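Local coordinates for protein trichomaglin (PDB 1SGL) that probably cleaves single-stranded RNA, as an S-like ribonuclease of the T2 family, at residues Ile9-Trp14 with Gly44-Tyr49; Gln13-Ser18 with Ser36-Thr41; Phe40-Leu45 with Lys122-Phe127; Ser56-Gly61 with Gly106-Pro111. One frame throughout, in Å; residues are numbered along the deposited sequence.

Interaction 1 of 4, residues Ile9-Trp14 with Gly44-Tyr49. With SO4 (sulfate ion), chain D; SO4 (sulfate ion), chain C.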
loop_
_atom_site.group_PDB
_atom_site.type_symbol
_atom_site.label_atom_id
_atom_site.label_comp_id
_atom_site.label_asym_id
_atom_site.label_seq_id
_atom_site.Cartn_x
_atom_site.Cartn_y
_atom_site.Cartn_z
ATOM N N ILE A 9 8.566 -2.185 4.846
ATOM C CA ILE A 9 7.459 -2.860 4.215
ATOM C C ILE A 9 6.630 -1.811 3.487
ATOM O O ILE A 9 6.273 -0.775 4.067
ATOM C CB ILE A 9 6.536 -3.556 5.233
ATOM C CG1 ILE A 9 7.322 -4.591 6.040
ATOM C CG2 ILE A 9 5.372 -4.235 4.494
ATOM C CD1 ILE A 9 6.500 -5.271 7.106
ATOM N N LEU A 10 6.352 -2.071 2.212
ATOM C CA LEU A 10 5.520 -1.195 1.395
ATOM C C LEU A 10 4.202 -1.940 1.247
ATOM O O LEU A 10 4.134 -2.963 0.570
ATOM C CB LEU A 10 6.133 -0.964 0.011
ATOM C CG LEU A 10 5.259 -0.194 -0.998
ATOM C CD1 LEU A 10 4.923 1.192 -0.469
ATOM C CD2 LEU A 10 5.994 -0.088 -2.331
ATOM N N ALA A 11 3.166 -1.431 1.898
ATOM C CA ALA A 11 1.850 -2.049 1.863
ATOM C C ALA A 11 0.975 -1.465 0.761
ATOM O O ALA A 11 0.800 -0.247 0.671
ATOM C CB ALA A 11 1.172 -1.876 3.212
ATOM N N LEU A 12 0.434 -2.341 -0.076
ATOM C CA LEU A 12 -0.437 -1.934 -1.172
ATOM C C LEU A 12 -1.808 -2.560 -0.969
ATOM O O LEU A 12 -1.915 -3.674 -0.464
ATOM C CB LEU A 12 0.123 -2.395 -2.515
ATOM C CG LEU A 12 1.543 -1.961 -2.882
ATOM C CD1 LEU A 12 1.880 -2.490 -4.278
ATOM C CD2 LEU A 12 1.657 -0.443 -2.843
ATOM N N GLN A 13 -2.852 -1.841 -1.366
ATOM C CA GLN A 13 -4.212 -2.330 -1.225
ATOM C C GLN A 13 -4.874 -2.502 -2.576
ATOM O O GLN A 13 -4.658 -1.698 -3.479
ATOM C CB GLN A 13 -5.038 -1.352 -0.388
ATOM C CG GLN A 13 -4.587 -1.287 1.054
ATOM C CD GLN A 13 -5.537 -0.525 1.938
ATOM O OE1 GLN A 13 -5.268 -0.341 3.126
ATOM N NE2 GLN A 13 -6.661 -0.077 1.375
ATOM N N TRP A 14 -5.679 -3.549 -2.707
ATOM C CA TRP A 14 -6.392 -3.805 -3.949
ATOM C C TRP A 14 -7.679 -2.981 -3.931
ATOM O O TRP A 14 -8.581 -3.228 -3.123
ATOM C CB TRP A 14 -6.730 -5.295 -4.094
ATOM C CG TRP A 14 -7.444 -5.600 -5.380
ATOM C CD1 TRP A 14 -8.738 -6.014 -5.527
ATOM C CD2 TRP A 14 -6.919 -5.452 -6.709
ATOM N NE1 TRP A 14 -9.055 -6.129 -6.866
ATOM C CE2 TRP A 14 -7.958 -5.790 -7.611
ATOM C CE3 TRP A 14 -5.673 -5.071 -7.223
ATOM C CZ2 TRP A 14 -7.788 -5.755 -8.994
ATOM C CZ3 TRP A 14 -5.503 -5.036 -8.605
ATOM C CH2 TRP A 14 -6.557 -5.376 -9.472
ATOM N N GLY A 44 0.855 2.567 2.516
ATOM C CA GLY A 44 1.927 3.196 3.274
ATOM C C GLY A 44 3.236 2.420 3.347
ATOM O O GLY A 44 3.296 1.228 3.024
ATOM N N LEU A 45 4.291 3.115 3.764
ATOM C CA LEU A 45 5.619 2.538 3.919
ATOM C C LEU A 45 5.933 2.567 5.417
ATOM O O LEU A 45 5.652 3.559 6.091
ATOM C CB LEU A 45 6.651 3.384 3.173
ATOM C CG LEU A 45 8.109 2.924 3.286
ATOM C CD1 LEU A 45 8.345 1.745 2.348
ATOM C CD2 LEU A 45 9.040 4.065 2.935
ATOM N N ARG A 46 6.513 1.497 5.947
ATOM C CA ARG A 46 6.823 1.476 7.371
ATOM C C ARG A 46 7.975 0.546 7.718
ATOM O O ARG A 46 8.272 -0.388 6.976
ATOM C CB ARG A 46 5.588 1.055 8.171
ATOM C CG ARG A 46 5.217 -0.413 8.026
ATOM C CD ARG A 46 3.991 -0.752 8.851
ATOM N NE ARG A 46 3.832 -2.194 9.066
ATOM C CZ ARG A 46 3.253 -3.032 8.210
ATOM N NH1 ARG A 46 2.764 -2.590 7.056
ATOM N NH2 ARG A 46 3.146 -4.315 8.519
ATOM N N PRO A 47 8.654 0.812 8.847
ATOM C CA PRO A 47 9.778 -0.021 9.293
ATOM C C PRO A 47 9.189 -1.335 9.790
ATOM O O PRO A 47 8.134 -1.334 10.422
ATOM C CB PRO A 47 10.381 0.784 10.446
ATOM C CG PRO A 47 9.951 2.216 10.153
ATOM C CD PRO A 47 8.537 2.028 9.673
ATOM N N GLU A 48 9.849 -2.451 9.503
ATOM C CA GLU A 48 9.353 -3.743 9.963
ATOM C C GLU A 48 9.929 -4.073 11.340
ATOM O O GLU A 48 11.119 -4.349 11.475
ATOM C CB GLU A 48 9.723 -4.838 8.958
ATOM C CG GLU A 48 9.365 -6.248 9.410
ATOM C CD GLU A 48 9.531 -7.282 8.305
ATOM O OE1 GLU A 48 10.569 -7.266 7.615
ATOM O OE2 GLU A 48 8.621 -8.118 8.132
ATOM N N TYR A 49 9.083 -4.012 12.365
ATOM C CA TYR A 49 9.503 -4.318 13.731
ATOM C C TYR A 49 8.970 -5.699 14.092
ATOM O O TYR A 49 7.803 -6.008 13.835
ATOM C CB TYR A 49 8.961 -3.270 14.710
ATOM C CG TYR A 49 9.521 -1.877 14.506
ATOM C CD1 TYR A 49 8.741 -0.857 13.950
ATOM C CD2 TYR A 49 10.832 -1.572 14.881
ATOM C CE1 TYR A 49 9.254 0.433 13.777
ATOM C CE2 TYR A 49 11.354 -0.295 14.712
ATOM C CZ TYR A 49 10.561 0.704 14.162
ATOM O OH TYR A 49 11.082 1.971 14.010
HETATM S S SO4 D . 1.391 -6.979 6.613
HETATM O O1 SO4 D . 0.223 -6.705 7.475
HETATM O O2 SO4 D . 1.648 -5.815 5.738
HETATM O O3 SO4 D . 1.099 -8.169 5.788
HETATM O O4 SO4 D . 2.579 -7.229 7.455
HETATM S S SO4 C . -7.835 3.290 3.846
HETATM O O1 SO4 C . -7.176 1.982 3.676
HETATM O O2 SO4 C . -9.290 3.120 3.693
HETATM O O3 SO4 C . -7.346 4.234 2.826
HETATM O O4 SO4 C . -7.533 3.815 5.188
#
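Ile9 and Arg46 face each other as a hydrogen-bonded pair in the central antiparallel sheet of the ribonuclease T2 fold. Ile9 N gives its hydrogen to Arg46 O at 2.8 Å, and Arg46 N returns a bond to Ile9 O. Ala11 N reaches Gly44 O at 2.9 Å, while the return bond from Gly44 N to Ala11 O is weak. Leu10 and Leu45 form the non-hydrogen-bonded pair between them, with Leu45 CD1 lying 4.2 Å from Leu10 CB on the face toward helix 116-129. On the other face Ile9 CD1 sits over one side of the Arg46 guanidinium, toward its rim. The same methyl meets the carboxylate end of Glu48, with OE2 at 3.7 Å. Arg46 CG lies between the backbone N and the carbonyl carbon (chi1 71°), and the extended chain crosses over strand 7-14, with a sulfate at the guanidinium edge, in its plane. Lys167 and Ser180 also hold this ion, probably from the crystallisation liquor. An alanine in place of Arg46 would probably cost the sulfate a cationic partner and take the flat cover from one side of Ile9 CD1. Arg46 NH2 bonds sulfate O4 at 3.2 Å; its bond to O2 is weak.

Interaction 2 of 4, residues Gln13-Ser18 with Ser36-Thr41. With SO4 (sulfate ion), chain C.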
loop_
_atom_site.group_PDB
_atom_site.type_symbol
_atom_site.label_atom_id
_atom_site.label_comp_id
_atom_site.label_asym_id
_atom_site.label_seq_id
_atom_site.Cartn_x
_atom_site.Cartn_y
_atom_site.Cartn_z
ATOM N N GLN A 13 -2.852 -1.841 -1.366
ATOM C CA GLN A 13 -4.212 -2.330 -1.225
ATOM C C GLN A 13 -4.874 -2.502 -2.576
ATOM O O GLN A 13 -4.658 -1.698 -3.479
ATOM C CB GLN A 13 -5.038 -1.352 -0.388
ATOM C CG GLN A 13 -4.587 -1.287 1.054
ATOM C CD GLN A 13 -5.537 -0.525 1.938
ATOM O OE1 GLN A 13 -5.268 -0.341 3.126
ATOM N NE2 GLN A 13 -6.661 -0.077 1.375
ATOM N N TRP A 14 -5.679 -3.549 -2.707
ATOM C CA TRP A 14 -6.392 -3.805 -3.949
ATOM C C TRP A 14 -7.679 -2.981 -3.931
ATOM O O TRP A 14 -8.581 -3.228 -3.123
ATOM C CB TRP A 14 -6.730 -5.295 -4.094
ATOM C CG TRP A 14 -7.444 -5.600 -5.380
ATOM C CD1 TRP A 14 -8.738 -6.014 -5.527
ATOM C CD2 TRP A 14 -6.919 -5.452 -6.709
ATOM N NE1 TRP A 14 -9.055 -6.129 -6.866
ATOM C CE2 TRP A 14 -7.958 -5.790 -7.611
ATOM C CE3 TRP A 14 -5.673 -5.071 -7.223
ATOM C CZ2 TRP A 14 -7.788 -5.755 -8.994
ATOM C CZ3 TRP A 14 -5.503 -5.036 -8.605
ATOM C CH2 TRP A 14 -6.557 -5.376 -9.472
ATOM N N ALA A 15 -7.763 -2.010 -4.829
ATOM C CA ALA A 15 -8.925 -1.125 -4.889
ATOM C C ALA A 15 -10.274 -1.842 -4.965
ATOM O O ALA A 15 -11.225 -1.440 -4.307
ATOM C CB ALA A 15 -8.777 -0.163 -6.055
ATOM N N GLY A 16 -10.351 -2.911 -5.755
ATOM C CA GLY A 16 -11.606 -3.627 -5.889
ATOM C C GLY A 16 -12.170 -4.141 -4.578
ATOM O O GLY A 16 -13.382 -4.113 -4.350
ATOM N N THR A 17 -11.291 -4.608 -3.703
ATOM C CA THR A 17 -11.721 -5.147 -2.422
ATOM C C THR A 17 -12.023 -4.063 -1.387
ATOM O O THR A 17 -12.924 -4.219 -0.557
ATOM C CB THR A 17 -10.660 -6.126 -1.873
ATOM O OG1 THR A 17 -10.496 -7.200 -2.809
ATOM C CG2 THR A 17 -11.075 -6.689 -0.517
ATOM N N SER A 18 -11.274 -2.967 -1.432
ATOM C CA SER A 18 -11.492 -1.868 -0.497
ATOM C C SER A 18 -12.788 -1.128 -0.836
ATOM O O SER A 18 -13.346 -0.415 -0.004
ATOM C CB SER A 18 -10.328 -0.873 -0.557
ATOM O OG SER A 18 -9.122 -1.440 -0.085
ATOM N N SER A 36 -11.562 4.281 -14.731
ATOM C CA SER A 36 -10.158 3.898 -14.704
ATOM C C SER A 36 -10.098 2.444 -14.251
ATOM O O SER A 36 -10.999 1.967 -13.558
ATOM C CB SER A 36 -9.382 4.777 -13.721
ATOM O OG SER A 36 -8.049 4.312 -13.571
ATOM N N PRO A 37 -9.044 1.717 -14.648
ATOM C CA PRO A 37 -8.925 0.314 -14.246
ATOM C C PRO A 37 -8.636 0.144 -12.758
ATOM O O PRO A 37 -8.030 1.003 -12.122
ATOM C CB PRO A 37 -7.789 -0.200 -15.124
ATOM C CG PRO A 37 -6.921 1.013 -15.277
ATOM C CD PRO A 37 -7.943 2.099 -15.548
ATOM N N THR A 38 -9.093 -0.975 -12.212
ATOM C CA THR A 38 -8.892 -1.293 -10.811
ATOM C C THR A 38 -7.436 -1.704 -10.650
ATOM O O THR A 38 -6.917 -2.481 -11.446
ATOM C CB THR A 38 -9.823 -2.445 -10.390
ATOM O OG1 THR A 38 -11.180 -2.018 -10.540
ATOM C CG2 THR A 38 -9.581 -2.843 -8.950
ATOM N N GLN A 39 -6.779 -1.180 -9.623
ATOM C CA GLN A 39 -5.376 -1.494 -9.403
ATOM C C GLN A 39 -4.974 -1.500 -7.940
ATOM O O GLN A 39 -5.772 -1.169 -7.057
ATOM C CB GLN A 39 -4.498 -0.469 -10.108
ATOM C CG GLN A 39 -4.710 -0.344 -11.598
ATOM C CD GLN A 39 -3.644 0.522 -12.233
ATOM O OE1 GLN A 39 -3.406 1.652 -11.793
ATOM N NE2 GLN A 39 -2.987 -0.002 -13.265
ATOM N N PHE A 40 -3.723 -1.883 -7.701
ATOM C CA PHE A 40 -3.162 -1.859 -6.360
ATOM C C PHE A 40 -2.715 -0.415 -6.153
ATOM O O PHE A 40 -2.080 0.163 -7.031
ATOM C CB PHE A 40 -1.920 -2.752 -6.241
ATOM C CG PHE A 40 -2.223 -4.187 -5.919
ATOM C CD1 PHE A 40 -2.088 -5.176 -6.889
ATOM C CD2 PHE A 40 -2.655 -4.548 -4.651
ATOM C CE1 PHE A 40 -2.384 -6.515 -6.593
ATOM C CE2 PHE A 40 -2.956 -5.878 -4.345
ATOM C CZ PHE A 40 -2.819 -6.860 -5.313
ATOM N N THR A 41 -3.063 0.167 -5.012
ATOM C CA THR A 41 -2.651 1.533 -4.687
ATOM C C THR A 41 -1.869 1.486 -3.371
ATOM O O THR A 41 -1.907 0.492 -2.640
ATOM C CB THR A 41 -3.863 2.493 -4.527
ATOM O OG1 THR A 41 -4.725 2.018 -3.483
ATOM C CG2 THR A 41 -4.647 2.583 -5.846
HETATM S S SO4 C . -7.835 3.290 3.846
HETATM O O1 SO4 C . -7.176 1.982 3.676
HETATM O O2 SO4 C . -9.290 3.120 3.693
HETATM O O3 SO4 C . -7.346 4.234 2.826
HETATM O O4 SO4 C . -7.533 3.815 5.188
#
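Trp14 and Phe40 meet as an edge-to-face aromatic pair, with the indole edge directed at the phenyl face. The ring planes stand at 65°, and the centroid of the six-membered indole ring is 4.9 Å from that of Phe40. Trp14 CE3 lies over the centre of the Phe40 ring, 3.6 Å from CD1. Trp14 has CG anti to the backbone N (chi1 -179°), which swings the indole across the partner chain. The backbone of Gln39 lies over one face of the indole, its CA 3.6 Å from Trp14 CZ3. Thr38 lies across the indole, and its CG2 comes to 3.4 Å from Trp14 CZ2. The Thr38 hydroxyl bonds Ile207 N, and Trp14 NE1 bonds Pro205 O, so the C-terminal loop ties down both side chains. The backbones pair antiparallel: Gln13 and Thr41 exchange two bonds, Gln13 N to Thr41 O being 2.8 Å. Ala15 N adds a bond to Gln39 O at 3.1 Å, its N-H tilted from the carbonyl plane. The contact joins the end of strand 7-14 and the short helix 15-18 to the start of strand 40-47. Helix 132-139 and strand 176-184 pack on Phe40.

Interaction 3 of 4, residues Phe40-Leu45 with Lys122-Phe127. With SO4 (sulfate ion), chain B.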
loop_
_atom_site.group_PDB
_atom_site.type_symbol
_atom_site.label_atom_id
_atom_site.label_comp_id
_atom_site.label_asym_id
_atom_site.label_seq_id
_atom_site.Cartn_x
_atom_site.Cartn_y
_atom_site.Cartn_z
ATOM N N PHE A 40 -3.723 -1.883 -7.701
ATOM C CA PHE A 40 -3.162 -1.859 -6.360
ATOM C C PHE A 40 -2.715 -0.415 -6.153
ATOM O O PHE A 40 -2.080 0.163 -7.031
ATOM C CB PHE A 40 -1.920 -2.752 -6.241
ATOM C CG PHE A 40 -2.223 -4.187 -5.919
ATOM C CD1 PHE A 40 -2.088 -5.176 -6.889
ATOM C CD2 PHE A 40 -2.655 -4.548 -4.651
ATOM C CE1 PHE A 40 -2.384 -6.515 -6.593
ATOM C CE2 PHE A 40 -2.956 -5.878 -4.345
ATOM C CZ PHE A 40 -2.819 -6.860 -5.313
ATOM N N THR A 41 -3.063 0.167 -5.012
ATOM C CA THR A 41 -2.651 1.533 -4.687
ATOM C C THR A 41 -1.869 1.486 -3.371
ATOM O O THR A 41 -1.907 0.492 -2.640
ATOM C CB THR A 41 -3.863 2.493 -4.527
ATOM O OG1 THR A 41 -4.725 2.018 -3.483
ATOM C CG2 THR A 41 -4.647 2.583 -5.846
ATOM N N ILE A 42 -1.164 2.566 -3.078
ATOM C CA ILE A 42 -0.342 2.654 -1.878
ATOM C C ILE A 42 -1.116 2.891 -0.592
ATOM O O ILE A 42 -1.978 3.764 -0.532
ATOM C CB ILE A 42 0.677 3.808 -2.015
ATOM C CG1 ILE A 42 1.577 3.556 -3.222
ATOM C CG2 ILE A 42 1.479 3.969 -0.722
ATOM C CD1 ILE A 42 2.317 4.785 -3.677
ATOM N N HIS A 43 -0.820 2.103 0.434
ATOM C CA HIS A 43 -1.443 2.328 1.725
ATOM C C HIS A 43 -0.388 3.048 2.570
ATOM O O HIS A 43 -0.693 4.026 3.245
ATOM C CB HIS A 43 -1.840 1.031 2.424
ATOM C CG HIS A 43 -2.416 1.260 3.785
ATOM N ND1 HIS A 43 -3.687 1.761 3.977
ATOM C CD2 HIS A 43 -1.857 1.174 5.016
ATOM C CE1 HIS A 43 -3.884 1.979 5.266
ATOM N NE2 HIS A 43 -2.789 1.632 5.919
ATOM N N GLY A 44 0.855 2.567 2.516
ATOM C CA GLY A 44 1.927 3.196 3.274
ATOM C C GLY A 44 3.236 2.420 3.347
ATOM O O GLY A 44 3.296 1.228 3.024
ATOM N N LEU A 45 4.291 3.115 3.764
ATOM C CA LEU A 45 5.619 2.538 3.919
ATOM C C LEU A 45 5.933 2.567 5.417
ATOM O O LEU A 45 5.652 3.559 6.091
ATOM C CB LEU A 45 6.651 3.384 3.173
ATOM C CG LEU A 45 8.109 2.924 3.286
ATOM C CD1 LEU A 45 8.345 1.745 2.348
ATOM C CD2 LEU A 45 9.040 4.065 2.935
ATOM N N LYS A 122 10.334 8.887 -1.554
ATOM C CA LYS A 122 10.829 7.513 -1.556
ATOM C C LYS A 122 9.715 6.494 -1.750
ATOM O O LYS A 122 9.869 5.522 -2.486
ATOM C CB LYS A 122 11.551 7.194 -0.249
ATOM C CG LYS A 122 12.733 6.274 -0.452
ATOM C CD LYS A 122 13.834 7.035 -1.181
ATOM C CE LYS A 122 14.839 6.104 -1.827
ATOM N NZ LYS A 122 14.207 5.314 -2.919
ATOM N N THR A 123 8.597 6.706 -1.073
ATOM C CA THR A 123 7.486 5.783 -1.191
ATOM C C THR A 123 6.967 5.730 -2.630
ATOM O O THR A 123 6.704 4.654 -3.158
ATOM C CB THR A 123 6.352 6.168 -0.231
ATOM O OG1 THR A 123 6.834 6.103 1.123
ATOM C CG2 THR A 123 5.172 5.211 -0.392
ATOM N N LEU A 124 6.842 6.890 -3.268
ATOM C CA LEU A 124 6.365 6.943 -4.649
ATOM C C LEU A 124 7.379 6.342 -5.628
ATOM O O LEU A 124 7.000 5.653 -6.579
ATOM C CB LEU A 124 6.048 8.389 -5.041
ATOM C CG LEU A 124 4.759 8.931 -4.410
ATOM C CD1 LEU A 124 4.633 10.425 -4.666
ATOM C CD2 LEU A 124 3.560 8.189 -4.995
ATOM N N LYS A 125 8.663 6.595 -5.395
ATOM C CA LYS A 125 9.700 6.053 -6.266
ATOM C C LYS A 125 9.657 4.533 -6.256
ATOM O O LYS A 125 9.726 3.902 -7.307
ATOM C CB LYS A 125 11.091 6.514 -5.818
ATOM C CG LYS A 125 11.400 7.971 -6.116
ATOM C CD LYS A 125 12.750 8.406 -5.516
ATOM C CE LYS A 125 13.928 7.650 -6.128
ATOM N NZ LYS A 125 13.880 6.170 -5.912
ATOM N N LEU A 126 9.549 3.950 -5.065
ATOM C CA LEU A 126 9.504 2.499 -4.945
ATOM C C LEU A 126 8.281 1.912 -5.631
ATOM O O LEU A 126 8.373 0.878 -6.277
ATOM C CB LEU A 126 9.518 2.076 -3.474
ATOM C CG LEU A 126 10.843 2.301 -2.742
ATOM C CD1 LEU A 126 10.706 1.855 -1.294
ATOM C CD2 LEU A 126 11.945 1.526 -3.439
ATOM N N PHE A 127 7.138 2.575 -5.487
ATOM C CA PHE A 127 5.910 2.099 -6.107
ATOM C C PHE A 127 6.036 2.072 -7.631
ATOM O O PHE A 127 5.625 1.104 -8.272
ATOM C CB PHE A 127 4.736 2.998 -5.716
ATOM C CG PHE A 127 3.429 2.615 -6.361
ATOM C CD1 PHE A 127 2.686 1.545 -5.876
ATOM C CD2 PHE A 127 2.937 3.338 -7.446
ATOM C CE1 PHE A 127 1.467 1.199 -6.458
ATOM C CE2 PHE A 127 1.720 3.001 -8.038
ATOM C CZ PHE A 127 0.981 1.929 -7.543
HETATM S S SO4 B . -1.586 1.309 9.609
HETATM O O1 SO4 B . -2.175 0.648 10.787
HETATM O O2 SO4 B . -0.813 2.483 10.053
HETATM O O3 SO4 B . -2.666 1.742 8.707
HETATM O O4 SO4 B . -0.700 0.372 8.888
#
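Ile42 and Phe127 meet where strand 40-45 runs across helix 122-127, the two axes 9.1 Å apart at closest and their directions 122° apart. No hydrogen bond links the segments, and the contact is nearly all apolar. Ile42 points toward the helix and makes the largest single contribution. Its CG1 lies 3.5 Å from Phe127 CD1, and its CD1 touches Phe127 CB and CG. The same CD1 meets Leu124 CD2 at 3.9 Å, and Ile42 CG2 rests on the methyl of Thr123. Ile42 is thus gripped by three helix residues. Phe127 has CG anti to the backbone N (chi1 178°), and the ring extends along the strand as far as Phe40. There Phe40 O lies near the ring plane, at the edge, 3.6 Å from CZ. An alanine in place of Phe127 would probably open a gap beside Ile42 and leave its CG1 and CD1 without their main apolar partner. Leu45 and Thr123 lie alongside each other, pointing opposite ways. Thr123 OG1 is 3.4 Å from Leu45 CB, but its hydrogen-bond partner is Tyr119 O, within the helix. Between Ile42 and Leu45 the strand has a classic beta bulge, where His43 and Gly44 both face Ala11. The His43 ring leads away from the helix to a sulfate-binding pocket, consistent with the phosphate site of T2 ribonucleases. His43 NE2 gives a nearly straight bond of 2.8 Å to sulfate O3, an ion also held by Gln101 and His105. Leu10 and Leu12 of strand 7-14 extend the apolar layer under helix 116-129, and Asp133 of helix 132-139 touches Phe127.

Interaction 4 of 4, residues Ser56-Gly61 with Gly106-Pro111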
loop_
_atom_site.group_PDB
_atom_site.type_symbol
_atom_site.label_atom_id
_atom_site.label_comp_id
_atom_site.label_asym_id
_atom_site.label_seq_id
_atom_site.Cartn_x
_atom_site.Cartn_y
_atom_site.Cartn_z
ATOM N N SER A 56 5.492 3.597 17.076
ATOM C CA SER A 56 4.623 4.371 16.204
ATOM C C SER A 56 4.681 5.781 16.762
ATOM O O SER A 56 4.795 5.954 17.974
ATOM C CB SER A 56 3.189 3.852 16.277
ATOM O OG SER A 56 2.628 4.103 17.554
ATOM N N CYS A 57 4.612 6.786 15.897
ATOM C CA CYS A 57 4.667 8.174 16.351
ATOM C C CYS A 57 5.987 8.357 17.086
ATOM O O CYS A 57 6.030 8.322 18.313
ATOM C CB CYS A 57 3.500 8.459 17.299
ATOM S SG CYS A 57 1.865 8.068 16.600
ATOM N N CYS A 58 7.058 8.566 16.328
ATOM C CA CYS A 58 8.390 8.707 16.906
ATOM C C CYS A 58 8.947 10.112 17.085
ATOM O O CYS A 58 10.013 10.274 17.681
ATOM C CB CYS A 58 9.389 7.877 16.089
ATOM S SG CYS A 58 9.204 6.082 16.331
ATOM N N THR A 59 8.252 11.130 16.595
ATOM C CA THR A 59 8.775 12.485 16.732
ATOM C C THR A 59 7.779 13.494 17.285
ATOM O O THR A 59 8.167 14.593 17.685
ATOM C CB THR A 59 9.279 13.028 15.379
ATOM O OG1 THR A 59 10.072 14.204 15.599
ATOM C CG2 THR A 59 8.105 13.403 14.488
ATOM N N GLY A 60 6.503 13.130 17.312
ATOM C CA GLY A 60 5.507 14.065 17.797
ATOM C C GLY A 60 5.569 15.324 16.948
ATOM O O GLY A 60 5.246 16.420 17.413
ATOM N N GLY A 61 6.001 15.160 15.699
ATOM C CA GLY A 61 6.110 16.284 14.783
ATOM C C GLY A 61 4.859 16.447 13.939
ATOM O O GLY A 61 4.427 15.509 13.262
ATOM N N GLY A 106 6.466 7.068 9.248
ATOM C CA GLY A 106 7.582 7.768 8.640
ATOM C C GLY A 106 8.547 8.375 9.638
ATOM O O GLY A 106 9.751 8.427 9.395
ATOM N N THR A 107 8.022 8.847 10.761
ATOM C CA THR A 107 8.858 9.461 11.787
ATOM C C THR A 107 9.787 8.423 12.415
ATOM O O THR A 107 10.904 8.741 12.818
ATOM C CB THR A 107 7.993 10.110 12.888
ATOM O OG1 THR A 107 7.108 9.131 13.440
ATOM C CG2 THR A 107 7.162 11.248 12.309
ATOM N N CYS A 108 9.321 7.180 12.474
ATOM C CA CYS A 108 10.097 6.086 13.040
ATOM C C CYS A 108 11.112 5.509 12.049
ATOM O O CYS A 108 11.821 4.548 12.367
ATOM C CB CYS A 108 9.158 4.971 13.510
ATOM S SG CYS A 108 7.988 5.460 14.824
ATOM N N ALA A 109 11.179 6.090 10.854
ATOM C CA ALA A 109 12.103 5.620 9.824
ATOM C C ALA A 109 13.390 6.436 9.795
ATOM O O ALA A 109 14.313 6.134 9.032
ATOM C CB ALA A 109 11.428 5.660 8.452
ATOM N N SER A 110 13.450 7.478 10.614
ATOM C CA SER A 110 14.647 8.307 10.679
ATOM C C SER A 110 15.745 7.456 11.305
ATOM O O SER A 110 15.467 6.619 12.166
ATOM C CB SER A 110 14.393 9.541 11.547
ATOM O OG SER A 110 15.572 10.318 11.664
ATOM N N PRO A 111 17.011 7.666 10.903
ATOM C CA PRO A 111 17.528 8.624 9.921
ATOM C C PRO A 111 17.634 8.105 8.483
ATOM O O PRO A 111 18.205 8.776 7.625
ATOM C CB PRO A 111 18.893 8.959 10.486
ATOM C CG PRO A 111 19.352 7.599 10.930
ATOM C CD PRO A 111 18.124 7.052 11.650
#
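Cys58 and Cys108 are joined by a disulfide, the covalent link between two loops of the ribonuclease T2 fold. The bond between Cys58 SG and Cys108 SG is 2.0 Å long, with a torsion of 93° about it, close to the relaxed value for a disulfide. Each sulfur is anti to its own carbonyl carbon, beside the backbone N. The alpha carbons come to 5.0 Å. Cys108 SG also lies against the chain before Cys58, 3.8 Å from Ser56 CA.

One hydrogen bond crosses the contact. Cys58 N gives its hydrogen to Thr107 OG1 at 2.9 Å, with an angle of 164° at the hydrogen. The hydroxyl sits between the backbone N and the carbonyl carbon of Thr107. It also bonds Glu103 O, one turn back in helix 97-106. Thr107 OG1 therefore connects the end of that helix to the loop that holds Cys58.

The apolar part is small. Thr59 and Thr107 are roughly perpendicular, and their methyls come to 3.2 Å, CG2 to CG2. This is too short for normal contact, so the exact placing of these methyls is doubtful.

A second disulfide, Cys57 to Cys90, starts from the residue next to Cys58, and a backbone bond joins Cys57 to Lys104. Neighbouring cysteines thus tie one loop to two different parts of the chain. Neither segment contains a regular strand, so here covalent sulfur bonds and one shared hydroxyl do the holding that strand pairing does in a sheet.

How the interactions relate
Interactions 1, 2 and 3 are buried and all use strand 40-47. Interactions 1 and 2 join it to strand 7-14 at two places whose centres are about 16 Å apart. To the backbone pairing, interaction 1 adds a charged arginine on one face of the sheet, interaction 2 an aromatic pair. Interaction 3 sets a helix against the same strand without hydrogen bonds. It overlaps interaction 1 at Gly44 and Leu45 and interaction 2 at Phe40 and Thr41. Interaction 4 is partly exposed, about 19 Å between its centre and that of the chain, and depends on a disulfide. It meets interaction 1 where Pro47 and Tyr49 pack on Cys108, but does not touch interactions 2 or 3.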